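Local coordinates for protein VMB-1 (Vibrio alginolyticus, PDB 6JV4) that probably hydrolyses the beta-lactam ring of antibiotics to a substituted beta-amino acid, as a periplasmic zinc enzyme of metallo-beta-lactamase subclass B1, at residues T9-L14 with Q59-L64; A49-D53 with E129-G133; I91-N95 with E117-D121; M188-I192 with L214-Q218. One frame throughout, in Å; residues are numbered along the deposited sequence.

Contact 1 (T9-L14 with Q59-L64); sequences TKELKL and QGTKQL
The turn T9-L12 and the start of strand 13-16 lie against one side of helix 58-70, L12 CA and G60 CA 5.1 Å apart. The turn is held from inside: T9 OG1, with chi1 in p, accepts from E11 N at 2.9 Å (an ST turn) and from L12 N at 2.9 Å, while T9 N donates to L12 O at 2.8 Å. Along the helix, Q59 lays its CB 4.1 Å from E11 CG. At G60, which has no side chain, the backbones come close: E11 CB is 4.0 Å from G60 N, and L12 CD2 is 3.5 Å from G60 O. Q63, one turn on, reaches out (chi1 m, chi2 t) and uses both ends of its amide: T9 OG1 donates to Q63 OE1 at 2.7 Å, and Q63 NE2 donates almost linearly to E11 OE1 at 2.8 Å. L64 (chi1 t) adds the apolar part, its CB 3.8 Å from L12 CD2 and its CD1 3.8 Å from L14 CD2. The contact fastens the N-terminal turn to a helix packed on the seven-stranded sheet; H24 of strand 21-30 touches L12, L14 and L64, and K13 makes backbone hydrogen bonds with I25, joining strand 13-16 to 21-30 at the sheet's edge.

Contact 2 (A49-D53 with E129-G133); sequences AHMID and EFIDG
Between the two sheets of the metallo-beta-lactamase sandwich, strand 48-52 meets the corner that joins strands 127-129 and 135-138. The backbones stay apart, H50 CA to I131 CA being 8.3 Å, and side chains fill the gap. At the corner F130 takes near-helical angles (-71/-42) and I131 extended ones (-130/117); both face A135, a classic beta bulge, and both send CB toward the strand. H50 (chi1 m, chi2 -95°) turns its ring edge to the face of F130 (chi1 t) in an offset edge-to-face pair, centroids 5.7 Å apart and planes at 75°. I131 CD1 lies over a face of the same imidazole, 3.8 Å from its centroid, a CH-pi contact. F130 CZ comes to 3.9 Å from M51 O, and F130 CE2 to 4.3 Å from I52 CG1. H50 ND1 is hydrogen-bonded to S77 OG on the adjacent strand 74-79, which gives ND1 a partner in the buried ring. The contact is part of the buried layer between the two facing sheets of the alpha-beta/beta-alpha sandwich of this superfamily.

Contact 3 (I91-N95 with E117-D121); sequences IPLLN and EVSSD
N95, near the C-terminal end of helix 91-96, ties that helix to the loop leading into strand 121-123. With chi1 m and chi2 near 0°, its ND2 donates to E117 OE2 at 2.8 Å (164°) and, weakly, to V118 O at 3.2 Å. The other end of the amide is also used: N95 OD1 is hydrogen-bonded to T101 OG1 of strand 100-104, a hydroxyl that S120 N also reaches. The loop is braced within itself by S119 OG donating to D121 O at 2.7 Å and S120 OG to D121 OD1 at 2.6 Å. E117 stretches its side chain (chi1 and chi2 t) along the helix, so that OE1 comes 3.5 Å from P92 CB. Further along, S120 CB lies 3.9 Å from N95 OD1. Beneath the polar layer I91 (chi1 m, chi2 t) points at the loop backbone, its CG2 3.7 Å from both E117 O and V118 O. The CA pairs P92-E117 (6.3 Å), I91-S119 (6.6 Å) and N95-S120 (6.9 Å) lay the loop alongside the helix, from E117 at P92 to S120 at N95. One neutral amide therefore joins a carboxylate, a loop carbonyl and a strand threonine, joining helix, loop and strand 100-104 without a salt bridge between the two segments.

Contact 4 (M188-I192 with L214-Q218); sequences MQKVI and LKHTQ
Two helices pack almost antiparallel, segments 188-192 and 214-218 having axes 9.9 Å apart at closest approach and N-to-C directions at 166°. The CA pairs M188-Q218 (6.1 Å) and I192-L214 (6.7 Å) set the register. M188 (chi1 t, chi2 p, chi3 p) fills the hollow between L214, T217 and Q218: its CG is 3.3 Å from L214 O and 3.9 Å from Q218 CB, its SD 3.8 Å from L214 CD2, and its CE 3.6 Å from T217 CG2. In return L214 (chi1 m, chi2 t) projects between V191 and I192, L214 CD1 lying 4.0 Å from V191 CG1 and L214 CB 3.7 Å from I192 CG1. I192 CG2 meets the aliphatic part of K215, 3.7 Å from its CE. At the outer edge Q218 NE2 donates to Q189 OE1 at 2.9 Å, and water 1 donates to both Q189 OE1 (2.8 Å) and Q218 OE1 (3.1 Å). Inward, L159 of strand 158-162 touches V191 and L214, placing the helix pair on the five-stranded sheet, while T217 OG1 is hydrogen-bonded to K166 N.

In the fold
Contacts 1, 2 and 3 form a continuous cluster around the seven-stranded sheet, while contact 4 lies apart on the five-stranded one. Helix 58-70 follows strand 48-52 and folds back on it, L64 of contact 1 packing on M51 of contact 2, whose methyl also meets L94 of contact 3; L93 in turn touches T61 and K62. The centres of contacts 1, 2 and 3 are 15 to 20 Å apart. Along the chain contacts 1 and 2 interlock, and contact 3 is nested inside the loop closed by contact 2. Contact 4 comes last, its centre 31 Å and 30 Å from those of contacts 1 and 3, across the centre of the chain. Contact 2 bridges the two sheets, and the two zinc ions lie between the halves of this sandwich.

Contact 1 (T9-L14 with Q59-L64)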
loop_
_atom_site.group_PDB
_atom_site.type_symbol
_atom_site.label_atom_id
_atom_site.label_comp_id
_atom_site.label_asym_id
_atom_site.label_seq_id
_atom_site.Cartn_x
_atom_site.Cartn_y
_atom_site.Cartn_z
ATOM N N THR A 9 -7.280 -16.049 10.101
ATOM C CA THR A 9 -7.566 -17.243 9.272
ATOM C C THR A 9 -6.251 -17.773 8.698
ATOM O O THR A 9 -5.220 -17.243 9.008
ATOM C CB THR A 9 -8.563 -16.933 8.169
ATOM O OG1 THR A 9 -7.844 -16.183 7.207
ATOM C CG2 THR A 9 -9.799 -16.179 8.633
ATOM N N LYS A 10 -6.301 -18.773 7.838
ATOM C CA LYS A 10 -5.080 -19.251 7.152
ATOM C C LYS A 10 -4.685 -18.252 6.076
ATOM O O LYS A 10 -3.527 -18.320 5.631
ATOM C CB LYS A 10 -5.299 -20.593 6.448
ATOM C CG LYS A 10 -5.625 -21.744 7.394
ATOM C CD LYS A 10 -4.615 -21.877 8.488
ATOM C CE LYS A 10 -4.674 -23.225 9.176
ATOM N NZ LYS A 10 -4.261 -23.052 10.584
ATOM N N GLU A 11 -5.566 -17.317 5.726
ATOM C CA GLU A 11 -5.289 -16.380 4.601
ATOM C C GLU A 11 -5.101 -14.950 5.120
ATOM O O GLU A 11 -4.530 -14.163 4.362
ATOM C CB GLU A 11 -6.409 -16.370 3.566
ATOM C CG GLU A 11 -6.620 -17.706 2.857
ATOM C CD GLU A 11 -7.285 -18.792 3.693
ATOM O OE1 GLU A 11 -8.133 -18.473 4.515
ATOM O OE2 GLU A 11 -6.925 -20.007 3.487
ATOM N N LEU A 12 -5.607 -14.606 6.300
ATOM C CA LEU A 12 -5.667 -13.174 6.714
ATOM C C LEU A 12 -5.398 -13.048 8.203
ATOM O O LEU A 12 -6.003 -13.802 8.987
ATOM C CB LEU A 12 -7.057 -12.629 6.383
ATOM C CG LEU A 12 -7.331 -11.179 6.808
ATOM C CD1 LEU A 12 -6.495 -10.243 5.988
ATOM C CD2 LEU A 12 -8.790 -10.837 6.608
ATOM N N LYS A 13 -4.600 -12.064 8.598
ATOM C CA LYS A 13 -4.482 -11.610 9.991
ATOM C C LYS A 13 -4.739 -10.102 10.042
ATOM O O LYS A 13 -4.556 -9.391 9.019
ATOM C CB LYS A 13 -3.097 -11.890 10.560
ATOM C CG LYS A 13 -2.855 -13.341 10.936
ATOM C CD LYS A 13 -1.497 -13.518 11.578
ATOM C CE LYS A 13 -1.213 -14.948 11.934
ATOM N NZ LYS A 13 -0.010 -15.002 12.786
ATOM N N LEU A 14 -5.139 -9.614 11.206
ATOM C CA LEU A 14 -5.380 -8.172 11.437
ATOM C C LEU A 14 -4.633 -7.760 12.685
ATOM O O LEU A 14 -4.606 -8.539 13.663
ATOM C CB LEU A 14 -6.874 -7.909 11.595
ATOM C CG LEU A 14 -7.660 -7.865 10.300
ATOM C CD1 LEU A 14 -9.124 -8.139 10.567
ATOM C CD2 LEU A 14 -7.466 -6.524 9.604
ATOM N N GLN A 59 -9.627 -14.932 -1.104
ATOM C CA GLN A 59 -10.260 -15.455 0.130
ATOM C C GLN A 59 -10.003 -14.446 1.264
ATOM O O GLN A 59 -10.922 -14.132 2.021
ATOM C CB GLN A 59 -9.807 -16.888 0.406
ATOM C CG GLN A 59 -10.289 -17.872 -0.665
ATOM C CD GLN A 59 -11.807 -17.936 -0.761
ATOM O OE1 GLN A 59 -12.507 -17.989 0.261
ATOM N NE2 GLN A 59 -12.340 -17.898 -1.980
ATOM N N GLY A 60 -8.786 -13.932 1.374
ATOM C CA GLY A 60 -8.471 -12.950 2.431
ATOM C C GLY A 60 -9.291 -11.682 2.250
ATOM O O GLY A 60 -9.729 -11.143 3.271
ATOM N N THR A 61 -9.468 -11.175 1.025
ATOM C CA THR A 61 -10.272 -9.948 0.784
ATOM C C THR A 61 -11.732 -10.200 1.203
ATOM O O THR A 61 -12.357 -9.363 1.914
ATOM C CB THR A 61 -10.151 -9.456 -0.656
ATOM O OG1 THR A 61 -8.751 -9.278 -0.938
ATOM C CG2 THR A 61 -10.951 -8.203 -0.885
ATOM N N LYS A 62 -12.264 -11.361 0.846
ATOM C CA LYS A 62 -13.657 -11.688 1.248
ATOM C C LYS A 62 -13.741 -11.768 2.775
ATOM O O LYS A 62 -14.709 -11.217 3.362
ATOM C CB LYS A 62 -14.085 -13.011 0.611
ATOM C CG LYS A 62 -14.356 -12.897 -0.870
ATOM C CD LYS A 62 -14.816 -14.197 -1.497
ATOM C CE LYS A 62 -15.121 -14.000 -2.960
ATOM N NZ LYS A 62 -15.765 -15.198 -3.549
ATOM N N GLN A 63 -12.744 -12.368 3.429
ATOM C CA GLN A 63 -12.724 -12.481 4.912
ATOM C C GLN A 63 -12.621 -11.079 5.532
ATOM O O GLN A 63 -13.293 -10.805 6.567
ATOM C CB GLN A 63 -11.580 -13.364 5.376
ATOM C CG GLN A 63 -11.779 -14.833 4.994
ATOM C CD GLN A 63 -10.461 -15.571 5.001
ATOM O OE1 GLN A 63 -9.437 -15.045 5.418
ATOM N NE2 GLN A 63 -10.462 -16.831 4.558
ATOM N N LEU A 64 -11.834 -10.201 4.901
ATOM C CA LEU A 64 -11.669 -8.826 5.433
ATOM C C LEU A 64 -13.012 -8.088 5.328
ATOM O O LEU A 64 -13.378 -7.387 6.299
ATOM C CB LEU A 64 -10.580 -8.089 4.653
ATOM C CG LEU A 64 -10.277 -6.684 5.179
ATOM C CD1 LEU A 64 -9.920 -6.705 6.657
ATOM C CD2 LEU A 64 -9.173 -6.027 4.354
#

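Contact 2 (A49-D53 with E129-G133)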
loop_
_atom_site.group_PDB
_atom_site.type_symbol
_atom_site.label_atom_id
_atom_site.label_comp_id
_atom_site.label_asym_id
_atom_site.label_seq_id
_atom_site.Cartn_x
_atom_site.Cartn_y
_atom_site.Cartn_z
ATOM N N ALA A 49 -15.641 2.332 6.496
ATOM C CA ALA A 49 -14.285 1.757 6.466
ATOM C C ALA A 49 -13.750 1.864 5.052
ATOM O O ALA A 49 -14.524 1.848 4.062
ATOM C CB ALA A 49 -14.299 0.307 6.881
ATOM N N HIS A 50 -12.421 1.864 4.978
ATOM C CA HIS A 50 -11.708 2.054 3.709
ATOM C C HIS A 50 -10.496 1.146 3.696
ATOM O O HIS A 50 -9.860 1.006 4.749
ATOM C CB HIS A 50 -11.302 3.506 3.580
ATOM C CG HIS A 50 -12.439 4.462 3.688
ATOM N ND1 HIS A 50 -13.081 4.939 2.572
ATOM C CD2 HIS A 50 -13.006 5.069 4.755
ATOM C CE1 HIS A 50 -14.009 5.816 2.958
ATOM N NE2 HIS A 50 -13.971 5.916 4.273
ATOM N N MET A 51 -10.222 0.518 2.572
ATOM C CA MET A 51 -9.001 -0.316 2.426
ATOM C C MET A 51 -7.892 0.485 1.767
ATOM O O MET A 51 -8.156 1.210 0.770
ATOM C CB MET A 51 -9.260 -1.563 1.575
ATOM C CG MET A 51 -10.174 -2.503 2.190
ATOM S SD MET A 51 -10.223 -3.980 1.084
ATOM C CE MET A 51 -11.772 -4.639 1.681
ATOM N N ILE A 52 -6.666 0.276 2.230
ATOM C CA ILE A 52 -5.430 0.695 1.553
ATOM C C ILE A 52 -4.726 -0.606 1.154
ATOM O O ILE A 52 -4.274 -1.298 2.064
ATOM C CB ILE A 52 -4.581 1.614 2.450
ATOM C CG1 ILE A 52 -5.357 2.894 2.815
ATOM C CG2 ILE A 52 -3.265 1.914 1.758
ATOM C CD1 ILE A 52 -4.621 3.733 3.813
ATOM N N ASP A 53 -4.775 -0.919 -0.137
ATOM C CA ASP A 53 -4.382 -2.213 -0.738
ATOM C C ASP A 53 -5.431 -3.275 -0.361
ATOM O O ASP A 53 -6.055 -3.208 0.703
ATOM C CB ASP A 53 -2.949 -2.619 -0.422
ATOM C CG ASP A 53 -1.871 -1.785 -1.115
ATOM O OD1 ASP A 53 -2.222 -0.830 -1.910
ATOM O OD2 ASP A 53 -0.675 -2.195 -0.981
ATOM N N GLU A 129 -7.002 13.803 -1.577
ATOM C CA GLU A 129 -7.671 13.494 -0.303
ATOM C C GLU A 129 -8.528 12.260 -0.489
ATOM O O GLU A 129 -9.636 12.333 -1.060
ATOM C CB GLU A 129 -8.483 14.697 0.199
ATOM C CG GLU A 129 -7.635 15.757 0.840
ATOM C CD GLU A 129 -6.997 15.327 2.157
ATOM O OE1 GLU A 129 -7.691 15.335 3.248
ATOM O OE2 GLU A 129 -5.811 14.988 2.095
ATOM N N PHE A 130 -7.996 11.100 -0.132
ATOM C CA PHE A 130 -8.730 9.822 -0.276
ATOM C C PHE A 130 -9.875 9.743 0.760
ATOM O O PHE A 130 -10.976 9.250 0.453
ATOM C CB PHE A 130 -7.729 8.675 -0.174
ATOM C CG PHE A 130 -8.380 7.332 -0.033
ATOM C CD1 PHE A 130 -9.243 6.870 -1.023
ATOM C CD2 PHE A 130 -8.018 6.471 0.991
ATOM C CE1 PHE A 130 -9.837 5.624 -0.901
ATOM C CE2 PHE A 130 -8.596 5.222 1.095
ATOM C CZ PHE A 130 -9.495 4.788 0.143
ATOM N N ILE A 131 -9.614 10.159 1.988
ATOM C CA ILE A 131 -10.642 10.299 3.048
ATOM C C ILE A 131 -10.455 11.703 3.615
ATOM O O ILE A 131 -9.399 12.002 4.182
ATOM C CB ILE A 131 -10.541 9.224 4.152
ATOM C CG1 ILE A 131 -10.353 7.806 3.595
ATOM C CG2 ILE A 131 -11.756 9.321 5.084
ATOM C CD1 ILE A 131 -9.935 6.761 4.624
ATOM N N ASP A 132 -11.466 12.551 3.479
ATOM C CA ASP A 132 -11.355 13.986 3.865
ATOM C C ASP A 132 -10.884 14.117 5.318
ATOM O O ASP A 132 -11.580 13.638 6.212
ATOM C CB ASP A 132 -12.683 14.712 3.620
ATOM C CG ASP A 132 -12.965 14.940 2.140
ATOM O OD1 ASP A 132 -11.993 14.932 1.324
ATOM O OD2 ASP A 132 -14.150 15.145 1.794
ATOM N N GLY A 133 -9.711 14.725 5.516
ATOM C CA GLY A 133 -9.108 15.008 6.834
ATOM C C GLY A 133 -8.446 13.791 7.469
ATOM O O GLY A 133 -8.023 13.892 8.653
#

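Contact 3 (I91-N95 with E117-D121)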
loop_
_atom_site.group_PDB
_atom_site.type_symbol
_atom_site.label_atom_id
_atom_site.label_comp_id
_atom_site.label_asym_id
_atom_site.label_seq_id
_atom_site.Cartn_x
_atom_site.Cartn_y
_atom_site.Cartn_z
ATOM N N ILE A 91 -9.230 -5.662 -7.224
ATOM C CA ILE A 91 -10.073 -4.627 -7.879
ATOM C C ILE A 91 -11.340 -5.260 -8.478
ATOM O O ILE A 91 -12.432 -4.687 -8.318
ATOM C CB ILE A 91 -9.232 -3.836 -8.879
ATOM C CG1 ILE A 91 -8.306 -2.849 -8.150
ATOM C CG2 ILE A 91 -10.097 -3.124 -9.875
ATOM C CD1 ILE A 91 -7.454 -2.078 -9.105
ATOM N N PRO A 92 -11.271 -6.393 -9.231
ATOM C CA PRO A 92 -12.468 -6.936 -9.854
ATOM C C PRO A 92 -13.536 -7.262 -8.814
ATOM O O PRO A 92 -14.700 -6.884 -9.025
ATOM C CB PRO A 92 -11.952 -8.171 -10.607
ATOM C CG PRO A 92 -10.503 -7.821 -10.908
ATOM C CD PRO A 92 -10.053 -7.102 -9.655
ATOM N N LEU A 93 -13.162 -7.937 -7.729
ATOM C CA LEU A 93 -14.107 -8.277 -6.644
ATOM C C LEU A 93 -14.722 -6.995 -6.103
ATOM O O LEU A 93 -15.952 -6.966 -5.912
ATOM C CB LEU A 93 -13.406 -9.055 -5.532
ATOM C CG LEU A 93 -14.277 -9.328 -4.317
ATOM C CD1 LEU A 93 -15.467 -10.238 -4.696
ATOM C CD2 LEU A 93 -13.472 -9.919 -3.194
ATOM N N LEU A 94 -13.904 -5.975 -5.786
ATOM C CA LEU A 94 -14.486 -4.761 -5.164
ATOM C C LEU A 94 -15.412 -4.073 -6.165
ATOM O O LEU A 94 -16.518 -3.608 -5.753
ATOM C CB LEU A 94 -13.365 -3.827 -4.702
ATOM C CG LEU A 94 -12.442 -4.374 -3.622
ATOM C CD1 LEU A 94 -11.359 -3.364 -3.263
ATOM C CD2 LEU A 94 -13.166 -4.779 -2.373
ATOM N N ASN A 95 -15.031 -4.035 -7.430
ATOM C CA ASN A 95 -15.854 -3.374 -8.474
ATOM C C ASN A 95 -17.185 -4.147 -8.591
ATOM O O ASN A 95 -18.249 -3.487 -8.642
ATOM C CB ASN A 95 -15.092 -3.264 -9.784
ATOM C CG ASN A 95 -14.067 -2.137 -9.810
ATOM O OD1 ASN A 95 -13.984 -1.316 -8.871
ATOM N ND2 ASN A 95 -13.241 -2.155 -10.851
ATOM N N GLU A 117 -8.426 -5.210 -14.975
ATOM C CA GLU A 117 -9.533 -4.254 -14.783
ATOM C C GLU A 117 -8.964 -3.020 -14.077
ATOM O O GLU A 117 -8.265 -3.198 -13.086
ATOM C CB GLU A 117 -10.627 -4.922 -13.955
ATOM C CG GLU A 117 -11.907 -4.108 -13.858
ATOM C CD GLU A 117 -13.049 -4.853 -13.177
ATOM O OE1 GLU A 117 -13.030 -6.076 -13.235
ATOM O OE2 GLU A 117 -13.927 -4.207 -12.557
ATOM N N VAL A 118 -9.358 -1.840 -14.534
ATOM C CA VAL A 118 -8.955 -0.541 -13.945
ATOM C C VAL A 118 -9.882 -0.214 -12.792
ATOM O O VAL A 118 -10.981 -0.789 -12.653
ATOM C CB VAL A 118 -8.908 0.565 -15.014
ATOM C CG1 VAL A 118 -7.867 0.253 -16.071
ATOM C CG2 VAL A 118 -10.268 0.878 -15.618
ATOM N N SER A 119 -9.435 0.711 -11.958
ATOM C CA SER A 119 -10.220 1.233 -10.814
ATOM C C SER A 119 -11.492 1.902 -11.336
ATOM O O SER A 119 -11.546 2.358 -12.516
ATOM C CB SER A 119 -9.378 2.188 -9.999
ATOM O OG SER A 119 -9.209 3.427 -10.672
ATOM N N SER A 120 -12.473 2.029 -10.459
ATOM C CA SER A 120 -13.732 2.747 -10.794
ATOM C C SER A 120 -13.468 4.256 -10.850
ATOM O O SER A 120 -14.146 4.989 -11.580
ATOM C CB SER A 120 -14.813 2.370 -9.828
ATOM O OG SER A 120 -14.572 2.827 -8.498
ATOM N N ASP A 121 -12.580 4.754 -9.995
ATOM C CA ASP A 121 -12.334 6.179 -9.767
ATOM C C ASP A 121 -10.835 6.452 -9.959
ATOM O O ASP A 121 -10.037 5.661 -9.443
ATOM C CB ASP A 121 -12.801 6.572 -8.368
ATOM C CG ASP A 121 -14.326 6.515 -8.303
ATOM O OD1 ASP A 121 -14.867 5.429 -8.236
ATOM O OD2 ASP A 121 -14.921 7.559 -8.489
#

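Contact 4 (M188-I192 with L214-Q218)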
loop_
_atom_site.group_PDB
_atom_site.type_symbol
_atom_site.label_atom_id
_atom_site.label_comp_id
_atom_site.label_asym_id
_atom_site.label_seq_id
_atom_site.Cartn_x
_atom_site.Cartn_y
_atom_site.Cartn_z
ATOM N N MET A 188 12.245 8.978 -2.853
ATOM C CA MET A 188 12.271 8.758 -1.385
ATOM C C MET A 188 12.579 10.071 -0.631
ATOM O O MET A 188 11.972 10.287 0.464
ATOM C CB MET A 188 13.261 7.668 -0.990
ATOM C CG MET A 188 13.100 7.256 0.489
ATOM S SD MET A 188 11.429 6.629 0.894
ATOM C CE MET A 188 11.426 5.118 -0.038
ATOM N N GLN A 189 13.498 10.880 -1.150
ATOM C CA GLN A 189 13.816 12.166 -0.493
ATOM C C GLN A 189 12.567 13.033 -0.431
ATOM O O GLN A 189 12.384 13.747 0.574
ATOM C CB GLN A 189 14.975 12.894 -1.153
ATOM C CG GLN A 189 15.488 14.018 -0.266
ATOM C CD GLN A 189 16.112 13.499 1.002
ATOM O OE1 GLN A 189 16.876 12.529 0.984
ATOM N NE2 GLN A 189 15.858 14.183 2.109
ATOM N N LYS A 190 11.702 13.012 -1.474
ATOM C CA LYS A 190 10.443 13.798 -1.427
ATOM C C LYS A 190 9.592 13.347 -0.249
ATOM O O LYS A 190 9.012 14.192 0.460
ATOM C CB LYS A 190 9.710 13.685 -2.766
ATOM C CG LYS A 190 10.497 14.325 -3.898
ATOM C CD LYS A 190 9.750 14.286 -5.191
ATOM C CE LYS A 190 10.581 14.860 -6.310
ATOM N NZ LYS A 190 10.066 14.317 -7.587
ATOM N N VAL A 191 9.507 12.032 -0.025
ATOM C CA VAL A 191 8.706 11.469 1.088
ATOM C C VAL A 191 9.356 11.866 2.412
ATOM O O VAL A 191 8.644 12.233 3.315
ATOM C CB VAL A 191 8.531 9.956 0.916
ATOM C CG1 VAL A 191 7.823 9.340 2.109
ATOM C CG2 VAL A 191 7.782 9.682 -0.365
ATOM N N ILE A 192 10.655 11.683 2.523
ATOM C CA ILE A 192 11.400 12.071 3.752
ATOM C C ILE A 192 11.110 13.544 4.071
ATOM O O ILE A 192 10.902 13.881 5.223
ATOM C CB ILE A 192 12.881 11.793 3.559
ATOM C CG1 ILE A 192 13.153 10.292 3.571
ATOM C CG2 ILE A 192 13.711 12.512 4.608
ATOM C CD1 ILE A 192 14.518 9.912 3.062
ATOM N N LEU A 214 12.489 4.739 5.721
ATOM C CA LEU A 214 12.627 5.566 4.515
ATOM C C LEU A 214 14.111 5.720 4.164
ATOM O O LEU A 214 14.482 5.644 3.005
ATOM C CB LEU A 214 11.998 6.933 4.752
ATOM C CG LEU A 214 10.532 6.982 5.157
ATOM C CD1 LEU A 214 10.130 8.428 5.297
ATOM C CD2 LEU A 214 9.637 6.212 4.203
ATOM N N LYS A 215 14.914 6.048 5.181
ATOM C CA LYS A 215 16.375 6.274 5.004
ATOM C C LYS A 215 17.038 4.962 4.578
ATOM O O LYS A 215 17.945 5.006 3.724
ATOM C CB LYS A 215 16.992 6.806 6.302
ATOM C CG LYS A 215 16.686 8.265 6.618
ATOM C CD LYS A 215 15.207 8.544 6.785
ATOM C CE LYS A 215 14.910 9.996 7.095
ATOM N NZ LYS A 215 15.309 10.355 8.476
ATOM N N HIS A 216 16.593 3.846 5.159
ATOM C CA HIS A 216 17.158 2.519 4.825
ATOM C C HIS A 216 16.889 2.226 3.350
ATOM O O HIS A 216 17.786 1.776 2.651
ATOM C CB HIS A 216 16.579 1.453 5.764
ATOM C CG HIS A 216 17.131 0.101 5.478
ATOM N ND1 HIS A 216 18.518 -0.177 5.520
ATOM C CD2 HIS A 216 16.537 -0.999 4.973
ATOM C CE1 HIS A 216 18.700 -1.458 5.183
ATOM N NE2 HIS A 216 17.497 -1.958 4.821
ATOM N N THR A 217 15.642 2.376 2.929
ATOM C CA THR A 217 15.234 2.109 1.537
ATOM C C THR A 217 16.018 3.006 0.571
ATOM O O THR A 217 16.509 2.511 -0.478
ATOM C CB THR A 217 13.728 2.300 1.348
ATOM O OG1 THR A 217 13.124 1.328 2.200
ATOM C CG2 THR A 217 13.324 2.089 -0.093
ATOM N N GLN A 218 16.216 4.278 0.899
ATOM C CA GLN A 218 16.985 5.206 0.044
ATOM C C GLN A 218 18.407 4.651 -0.117
ATOM O O GLN A 218 18.904 4.585 -1.236
ATOM C CB GLN A 218 16.965 6.599 0.674
ATOM C CG GLN A 218 17.660 7.648 -0.166
ATOM C CD GLN A 218 17.524 8.992 0.500
ATOM O OE1 GLN A 218 18.000 9.164 1.640
ATOM N NE2 GLN A 218 16.828 9.894 -0.164
HETATM O O HOH W 1 18.458 11.769 3.185
#